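Local coordinates for protein Cg6181-pa, isoform A (Drosophila melanogaster, PDB 2VXG) that seems to act in mRNA decapping during mRNA degradation and is required for silencing a subset of endogenous microRNA targets, at residues Q109-I112 and K113-K117; G4-I7 and K8-M12. All coordinates share one frame; numbering follows the deposited sequence.

Contact 1. Residues Q109-I112 and K113-K117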
loop_
_atom_site.group_PDB
_atom_site.type_symbol
_atom_site.label_atom_id
_atom_site.label_comp_id
_atom_site.label_asym_id
_atom_site.label_seq_id
_atom_site.Cartn_x
_atom_site.Cartn_y
_atom_site.Cartn_z
ATOM N N GLN A 109 -0.038 -15.094 0.596
ATOM C CA GLN A 109 -0.128 -16.562 0.492
ATOM C C GLN A 109 -1.513 -17.016 -0.049
ATOM O O GLN A 109 -1.600 -17.911 -0.898
ATOM C CB GLN A 109 0.210 -17.225 1.835
ATOM C CG GLN A 109 -0.983 -17.516 2.684
ATOM C CD GLN A 109 -0.720 -17.829 4.171
ATOM O OE1 GLN A 109 0.413 -17.680 4.716
ATOM N NE2 GLN A 109 -1.795 -18.242 4.834
ATOM N N GLN A 110 -2.582 -16.369 0.410
ATOM C CA GLN A 110 -3.947 -16.687 -0.063
ATOM C C GLN A 110 -4.143 -16.264 -1.509
ATOM O O GLN A 110 -4.743 -16.994 -2.292
ATOM C CB GLN A 110 -5.002 -16.083 0.869
ATOM C CG GLN A 110 -4.888 -16.701 2.279
ATOM C CD GLN A 110 -5.144 -18.200 2.270
ATOM O OE1 GLN A 110 -6.212 -18.646 1.848
ATOM N NE2 GLN A 110 -4.170 -18.983 2.720
ATOM N N PHE A 111 -3.595 -15.113 -1.869
ATOM C CA PHE A 111 -3.616 -14.655 -3.247
ATOM C C PHE A 111 -2.916 -15.607 -4.218
ATOM O O PHE A 111 -3.445 -15.931 -5.287
ATOM C CB PHE A 111 -2.948 -13.294 -3.361
ATOM C CG PHE A 111 -2.740 -12.853 -4.776
ATOM C CD1 PHE A 111 -3.796 -12.343 -5.498
ATOM C CD2 PHE A 111 -1.473 -12.908 -5.364
ATOM C CE1 PHE A 111 -3.609 -11.881 -6.798
ATOM C CE2 PHE A 111 -1.279 -12.477 -6.683
ATOM C CZ PHE A 111 -2.381 -11.958 -7.390
ATOM N N ILE A 112 -1.720 -16.057 -3.877
ATOM C CA ILE A 112 -1.028 -16.964 -4.802
ATOM C C ILE A 112 -1.735 -18.320 -4.939
ATOM O O ILE A 112 -1.605 -18.964 -5.947
ATOM C CB ILE A 112 0.467 -17.166 -4.495
ATOM C CG1 ILE A 112 0.712 -17.748 -3.121
ATOM C CG2 ILE A 112 1.278 -15.812 -4.689
ATOM C CD1 ILE A 112 2.138 -18.255 -2.944
ATOM N N LYS A 113 -2.438 -18.769 -3.902
ATOM C CA LYS A 113 -3.251 -19.971 -4.018
ATOM C C LYS A 113 -4.538 -19.723 -4.821
ATOM O O LYS A 113 -4.888 -20.541 -5.645
ATOM C CB LYS A 113 -3.552 -20.534 -2.633
ATOM C CG LYS A 113 -2.289 -20.995 -1.875
ATOM C CD LYS A 113 -2.634 -21.365 -0.450
ATOM C CE LYS A 113 -1.382 -21.770 0.356
ATOM N NZ LYS A 113 -0.908 -23.148 0.018
ATOM N N ASN A 114 -5.182 -18.576 -4.614
ATOM C CA ASN A 114 -6.435 -18.231 -5.281
ATOM C C ASN A 114 -6.274 -17.873 -6.761
ATOM O O ASN A 114 -7.211 -18.046 -7.542
ATOM C CB ASN A 114 -7.139 -17.025 -4.625
ATOM C CG ASN A 114 -7.710 -17.308 -3.237
ATOM O OD1 ASN A 114 -7.923 -18.430 -2.855
ATOM N ND2 ASN A 114 -7.942 -16.244 -2.472
ATOM N N SER A 115 -5.111 -17.330 -7.125
ATOM C CA SER A 115 -4.933 -16.683 -8.423
ATOM C C SER A 115 -3.635 -17.070 -9.096
ATOM O O SER A 115 -2.814 -16.177 -9.430
ATOM C CB SER A 115 -4.953 -15.167 -8.228
ATOM O OG SER A 115 -6.158 -14.760 -7.620
ATOM N N PRO A 116 -3.407 -18.381 -9.253
ATOM C CA PRO A 116 -2.133 -18.875 -9.748
ATOM C C PRO A 116 -1.785 -18.327 -11.129
ATOM O O PRO A 116 -0.635 -17.976 -11.362
ATOM C CB PRO A 116 -2.319 -20.381 -9.766
ATOM C CG PRO A 116 -3.792 -20.587 -9.750
ATOM C CD PRO A 116 -4.327 -19.478 -8.941
ATOM N N LYS A 117 -2.790 -18.116 -11.975
ATOM C CA LYS A 117 -2.561 -17.573 -13.319
ATOM C C LYS A 117 -2.459 -16.052 -13.384
ATOM O O LYS A 117 -2.155 -15.537 -14.447
ATOM C CB LYS A 117 -3.663 -18.019 -14.298
ATOM C CG LYS A 117 -3.909 -19.511 -14.394
ATOM C CD LYS A 117 -2.711 -20.327 -14.853
ATOM C CE LYS A 117 -2.945 -21.817 -14.551
ATOM N NZ LYS A 117 -2.965 -22.104 -13.055
#
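Phe111 and Ser115 meet in a local, one-turn contact at the C-terminal end of helix 91-114, on the surface of the all-helical C-terminal domain of Ge-1. The region is a worked example of how a helix stops. Two successive backbone bonds keep the helical i to i+4 pattern, Lys113 N donating to Gln109 O and Asn114 N to Gln110 O, the latter at 2.8 Å. A third, Ser115 N to Phe111 O, is just as short but more bent, with an N-H...O angle of 132°, where Ser115 becomes the first residue to leave helical backbone angles. Pro116 then brings a nitrogen without a hydrogen, which lies 3.8 Å from Ile112 O.

With CG of Phe111 anti to its own backbone nitrogen (chi1 171°), the ring is placed where Ser115 CB can lie over one face. This is a CH-pi contact, with CB 4.2 Å from the Phe111 ring centroid and 27° off the normal. Ser115 OG comes almost as close, near CD1 and CE1 of the ring. The ring also makes an edge-to-face contact with His71 and packs on Val124 of helix 121-134, which Ile112 touches as well. On the outer surface, Lys113 and Asn114 each hold CG beside their own backbone nitrogen, which turns it back toward a carbonyl one turn earlier. The Lys113 methylene CG thus lies 3.3 Å from Gln109 O, and the Asn114 carboxamide carbon CG is 3.1 Å from Gln110 O.

Chemically, the helix ends with a bent last backbone hydrogen bond and an apolar CH-pi contact across the same pair of residues; because Pro116 N has no hydrogen to give, the i to i+4 series cannot go on to Ile112 O.

Contact 2. Residues G4-I7 and K8-M12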
loop_
_atom_site.group_PDB
_atom_site.type_symbol
_atom_site.label_atom_id
_atom_site.label_comp_id
_atom_site.label_asym_id
_atom_site.label_seq_id
_atom_site.Cartn_x
_atom_site.Cartn_y
_atom_site.Cartn_z
ATOM N N GLY A 4 -13.212 12.524 -3.618
ATOM C CA GLY A 4 -12.233 12.479 -4.701
ATOM C C GLY A 4 -11.697 13.860 -5.065
ATOM O O GLY A 4 -10.490 14.055 -5.226
ATOM N N ASP A 5 -12.613 14.815 -5.179
ATOM C CA ASP A 5 -12.297 16.216 -5.413
ATOM C C ASP A 5 -11.358 16.769 -4.369
ATOM O O ASP A 5 -10.361 17.420 -4.701
ATOM C CB ASP A 5 -13.564 17.076 -5.420
ATOM C CG ASP A 5 -14.448 16.849 -6.676
ATOM O OD1 ASP A 5 -14.011 16.162 -7.612
ATOM O OD2 ASP A 5 -15.580 17.392 -6.704
ATOM N N SER A 6 -11.657 16.502 -3.105
ATOM C CA SER A 6 -10.812 16.993 -2.020
ATOM C C SER A 6 -9.421 16.396 -2.110
ATOM O O SER A 6 -8.421 17.077 -1.885
ATOM C CB SER A 6 -11.411 16.639 -0.663
ATOM O OG SER A 6 -10.523 16.976 0.377
ATOM N N ILE A 7 -9.386 15.101 -2.363
ATOM C CA ILE A 7 -8.128 14.363 -2.589
ATOM C C ILE A 7 -7.303 14.931 -3.729
ATOM O O ILE A 7 -6.098 15.125 -3.581
ATOM C CB ILE A 7 -8.403 12.864 -2.834
ATOM C CG1 ILE A 7 -8.715 12.198 -1.490
ATOM C CG2 ILE A 7 -7.231 12.174 -3.528
ATOM C CD1 ILE A 7 -9.498 10.923 -1.583
ATOM N N LYS A 8 -7.935 15.220 -4.858
ATOM C CA LYS A 8 -7.179 15.770 -5.986
ATOM C C LYS A 8 -6.623 17.132 -5.617
ATOM O O LYS A 8 -5.484 17.438 -5.932
ATOM C CB LYS A 8 -8.023 15.816 -7.256
ATOM C CG LYS A 8 -8.488 14.443 -7.637
ATOM C CD LYS A 8 -8.717 14.276 -9.099
ATOM C CE LYS A 8 -9.974 14.953 -9.526
ATOM N NZ LYS A 8 -10.045 14.835 -10.986
ATOM N N GLN A 9 -7.438 17.925 -4.939
ATOM C CA GLN A 9 -7.049 19.218 -4.389
ATOM C C GLN A 9 -5.796 19.154 -3.501
ATOM O O GLN A 9 -4.815 19.907 -3.681
ATOM C CB GLN A 9 -8.225 19.752 -3.605
ATOM C CG GLN A 9 -8.036 21.099 -3.000
ATOM C CD GLN A 9 -9.341 21.849 -2.891
ATOM O OE1 GLN A 9 -10.317 21.349 -2.285
ATOM N NE2 GLN A 9 -9.379 23.072 -3.460
ATOM N N LEU A 10 -5.851 18.257 -2.526
ATOM C CA LEU A 10 -4.751 18.065 -1.558
ATOM C C LEU A 10 -3.464 17.688 -2.261
ATOM O O LEU A 10 -2.435 18.297 -2.024
ATOM C CB LEU A 10 -5.156 17.018 -0.508
ATOM C CG LEU A 10 -6.212 17.593 0.446
ATOM C CD1 LEU A 10 -6.913 16.547 1.302
ATOM C CD2 LEU A 10 -5.565 18.707 1.301
ATOM N N LEU A 11 -3.546 16.679 -3.122
ATOM C CA LEU A 11 -2.437 16.225 -3.969
ATOM C C LEU A 11 -1.842 17.315 -4.836
ATOM O O LEU A 11 -0.633 17.383 -4.986
ATOM C CB LEU A 11 -2.900 15.083 -4.894
ATOM C CG LEU A 11 -3.224 13.774 -4.199
ATOM C CD1 LEU A 11 -3.780 12.729 -5.193
ATOM C CD2 LEU A 11 -1.999 13.248 -3.467
ATOM N N MET A 12 -2.683 18.146 -5.448
ATOM C CA MET A 12 -2.151 19.280 -6.234
ATOM C C MET A 12 -1.451 20.272 -5.310
ATOM O O MET A 12 -0.425 20.865 -5.674
ATOM C CB MET A 12 -3.262 19.990 -7.054
ATOM C CG MET A 12 -3.994 19.087 -8.078
ATOM S SD MET A 12 -4.621 19.903 -9.594
ATOM C CE MET A 12 -3.118 19.873 -10.549
HETATM O O HOH W 1 -9.588 19.627 0.357
#
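Ile7 and Leu11 stand one turn apart on the alpha-helix 2-13, the first helix of this helical domain, whose sequence family belongs to the TPR clan. Four consecutive i to i+4 hydrogen bonds join the turns, running from Lys8 N to Gly4 O, Gln9 N to Asp5 O, Leu10 N to Ser6 O and Leu11 N to Ile7 O. The last of them, Leu11 N to Ile7 O, measures 3.0 Å. Their N-H...O angles lie between 156° and 172°, all fairly straight.

The two long faces of the helix show how one backbone pattern serves different surroundings. On the inner face, Ile7 and Leu11 lie side by side and point the same way, the CG2 branch of Ile7 meeting CD1 of Leu11 at 3.9 Å. Leu11 CG also sits close over the preceding turn, 3.2 Å from Ile7 O. Ile7 packs on Leu31 and Thr35 of helix 29-38, while Leu11 reaches Ile16 and Ala19 of helix 16-25. Leu10 joins Leu11 on Ala19, and the Lys8 side chain touches Phe34.

Ser6 lies on a more polar side. Its OG is anti to the backbone nitrogen (chi1 173°) and so sits beside the carbonyl carbon, 3.8 Å from Leu10 CD1 and close enough to share a water with the Gln9 side chain. That water is hydrogen-bonded to Ser6 OG at 2.8 Å and donates a second hydrogen bond to Gln9 OE1 at 3.2 Å.

Overall arrangement
Followed from the N terminus, the chain passes contact 2 first, within helix 2-13, and reaches contact 1 only near the end of helix 91-114. Each is local and continuous in sequence, so neither closes a long loop; they stand in series and do not nest or cross. Their centres are about 34 Å apart, their nearest atoms about 24 Å, and they lie on opposite sides of the chain's centre. Contact 2 belongs to the end where helices 2-13, 16-25 and 29-38 pack together, whereas residues 109-117 hand the chain from helix 91-114 to the connection leading into helix 121-134.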